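Local coordinates for DNA protection during starvation protein (Brevibacillus brevis, PDB 1N1Q) that probably binds and condenses DNA and stores iron as a ferric mineral inside a hollow twelve-subunit shell, oxidising ferrous iron with hydrogen peroxide, at residues V11-Q16 and L65-S70. Sequence-based numbering, arbitrary orientation.
Sequences VLLNRQ and LSIGGS
Leu13 meets Ile67 tip to tip, its CD2 methyl 4.1 Å from the CD1 of Ile67. The isoleucine reaches across from the loop after helix 39-66, with CG1 set between its backbone N and carbonyl carbon (chi1 59°) and CD1 carried outward toward helix 4-33. Leu13 is buried, packing also on Val64 of helix 39-66 and on Leu130 of helix 124-148, whereas Ile67 remains partly exposed. The next residue, Asn14, grips the loop backbone with its side-chain amide: ND2 donates to Ser70 O at 2.9 Å, with a fairly straight N-H...O angle of 154°. The donor approaches 29° out of the carbonyl plane. In this ferritin-like four-helix bundle, helix 39-66 ends in a Schellman motif, in which Gly69 N bonds to Val64 O and Gly68 N to Leu65 O (3.1 Å). Gly68 takes the positive phi that closes the motif, and the chain then turns past Asn14. There OD1 accepts a hydrogen bond from Ile72 N, so one amide bonds to the residues before and after Pro71, Ser70 and Ile72. A leucine in place of Asn14 would probably leave Ser70 O and Ile72 N without these mates and the exit loop less firmly held to helix 4-33. A bound mu-oxo-diiron lies about 13 Å from the Asn14 side chain.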
loop_
_atom_site.group_PDB
_atom_site.type_symbol
_atom_site.label_atom_id
_atom_site.label_comp_id
_atom_site.label_asym_id
_atom_site.label_seq_id
_atom_site.Cartn_x
_atom_site.Cartn_y
_atom_site.Cartn_z
ATOM N N VAL A 11 -19.918 28.286 -9.599
ATOM C CA VAL A 11 -18.930 29.325 -9.301
ATOM C C VAL A 11 -18.842 29.587 -7.794
ATOM O O VAL A 11 -17.757 29.684 -7.233
ATOM C CB VAL A 11 -19.262 30.649 -10.019
ATOM C CG1 VAL A 11 -18.300 31.745 -9.572
ATOM C CG2 VAL A 11 -19.163 30.455 -11.514
ATOM N N LEU A 12 -19.992 29.692 -7.141
ATOM C CA LEU A 12 -20.015 29.942 -5.708
ATOM C C LEU A 12 -19.468 28.742 -4.950
ATOM O O LEU A 12 -18.824 28.891 -3.911
ATOM C CB LEU A 12 -21.441 30.256 -5.254
ATOM C CG LEU A 12 -21.922 31.615 -5.772
ATOM C CD1 LEU A 12 -23.384 31.815 -5.425
ATOM C CD2 LEU A 12 -21.066 32.718 -5.156
ATOM N N LEU A 13 -19.729 27.550 -5.474
ATOM C CA LEU A 13 -19.226 26.326 -4.866
ATOM C C LEU A 13 -17.696 26.323 -4.951
ATOM O O LEU A 13 -17.014 26.049 -3.969
ATOM C CB LEU A 13 -19.803 25.110 -5.603
ATOM C CG LEU A 13 -20.680 24.093 -4.849
ATOM C CD1 LEU A 13 -21.350 24.731 -3.649
ATOM C CD2 LEU A 13 -21.708 23.524 -5.812
ATOM N N ASN A 14 -17.168 26.635 -6.129
ATOM C CA ASN A 14 -15.719 26.657 -6.332
ATOM C C ASN A 14 -15.022 27.705 -5.474
ATOM O O ASN A 14 -13.844 27.571 -5.151
ATOM C CB ASN A 14 -15.378 26.877 -7.813
ATOM C CG ASN A 14 -15.329 25.573 -8.596
ATOM O OD1 ASN A 14 -14.902 24.549 -8.067
ATOM N ND2 ASN A 14 -15.739 25.607 -9.863
ATOM N N ARG A 15 -15.755 28.747 -5.107
ATOM C CA ARG A 15 -15.212 29.803 -4.262
ATOM C C ARG A 15 -14.876 29.180 -2.908
ATOM O O ARG A 15 -13.865 29.504 -2.291
ATOM C CB ARG A 15 -16.252 30.899 -4.082
ATOM C CG ARG A 15 -15.682 32.295 -3.946
ATOM C CD ARG A 15 -15.246 32.613 -2.531
ATOM N NE ARG A 15 -15.411 34.040 -2.268
ATOM C CZ ARG A 15 -16.584 34.668 -2.319
ATOM N NH1 ARG A 15 -17.690 33.993 -2.619
ATOM N NH2 ARG A 15 -16.655 35.973 -2.088
ATOM N N GLN A 16 -15.738 28.277 -2.451
ATOM C CA GLN A 16 -15.521 27.615 -1.177
ATOM C C GLN A 16 -14.479 26.510 -1.305
ATOM O O GLN A 16 -13.780 26.187 -0.347
ATOM C CB GLN A 16 -16.841 27.069 -0.633
ATOM C CG GLN A 16 -17.860 28.161 -0.350
ATOM C CD GLN A 16 -17.252 29.346 0.390
ATOM O OE1 GLN A 16 -16.561 29.175 1.396
ATOM N NE2 GLN A 16 -17.506 30.554 -0.108
ATOM N N LEU A 65 -18.974 18.774 -9.602
ATOM C CA LEU A 65 -19.017 17.783 -10.668
ATOM C C LEU A 65 -20.435 17.233 -10.853
ATOM O O LEU A 65 -20.886 17.026 -11.976
ATOM C CB LEU A 65 -18.065 16.627 -10.346
ATOM C CG LEU A 65 -16.559 16.921 -10.372
ATOM C CD1 LEU A 65 -15.805 15.846 -9.607
ATOM C CD2 LEU A 65 -16.086 16.989 -11.816
ATOM N N SER A 66 -21.128 17.004 -9.740
ATOM C CA SER A 66 -22.482 16.473 -9.763
ATOM C C SER A 66 -23.493 17.399 -10.427
ATOM O O SER A 66 -24.551 16.938 -10.856
ATOM C CB SER A 66 -22.939 16.147 -8.340
ATOM O OG SER A 66 -22.159 15.095 -7.803
ATOM N N ILE A 67 -23.184 18.691 -10.517
ATOM C CA ILE A 67 -24.108 19.609 -11.168
ATOM C C ILE A 67 -23.595 20.045 -12.542
ATOM O O ILE A 67 -24.126 20.973 -13.141
ATOM C CB ILE A 67 -24.390 20.865 -10.303
ATOM C CG1 ILE A 67 -23.083 21.607 -10.004
ATOM C CG2 ILE A 67 -25.128 20.461 -9.032
ATOM C CD1 ILE A 67 -23.309 23.043 -9.517
ATOM N N GLY A 68 -22.543 19.386 -13.021
ATOM C CA GLY A 68 -22.015 19.706 -14.335
ATOM C C GLY A 68 -20.880 20.702 -14.472
ATOM O O GLY A 68 -20.535 21.079 -15.589
ATOM N N GLY A 69 -20.284 21.129 -13.364
ATOM C CA GLY A 69 -19.182 22.071 -13.460
ATOM C C GLY A 69 -17.834 21.393 -13.305
ATOM O O GLY A 69 -17.750 20.173 -13.207
ATOM N N SER A 70 -16.775 22.191 -13.297
ATOM C CA SER A 70 -15.424 21.688 -13.106
ATOM C C SER A 70 -14.889 22.361 -11.854
ATOM O O SER A 70 -14.915 23.584 -11.742
ATOM C CB SER A 70 -14.534 22.021 -14.304
ATOM O OG SER A 70 -14.716 21.080 -15.351
#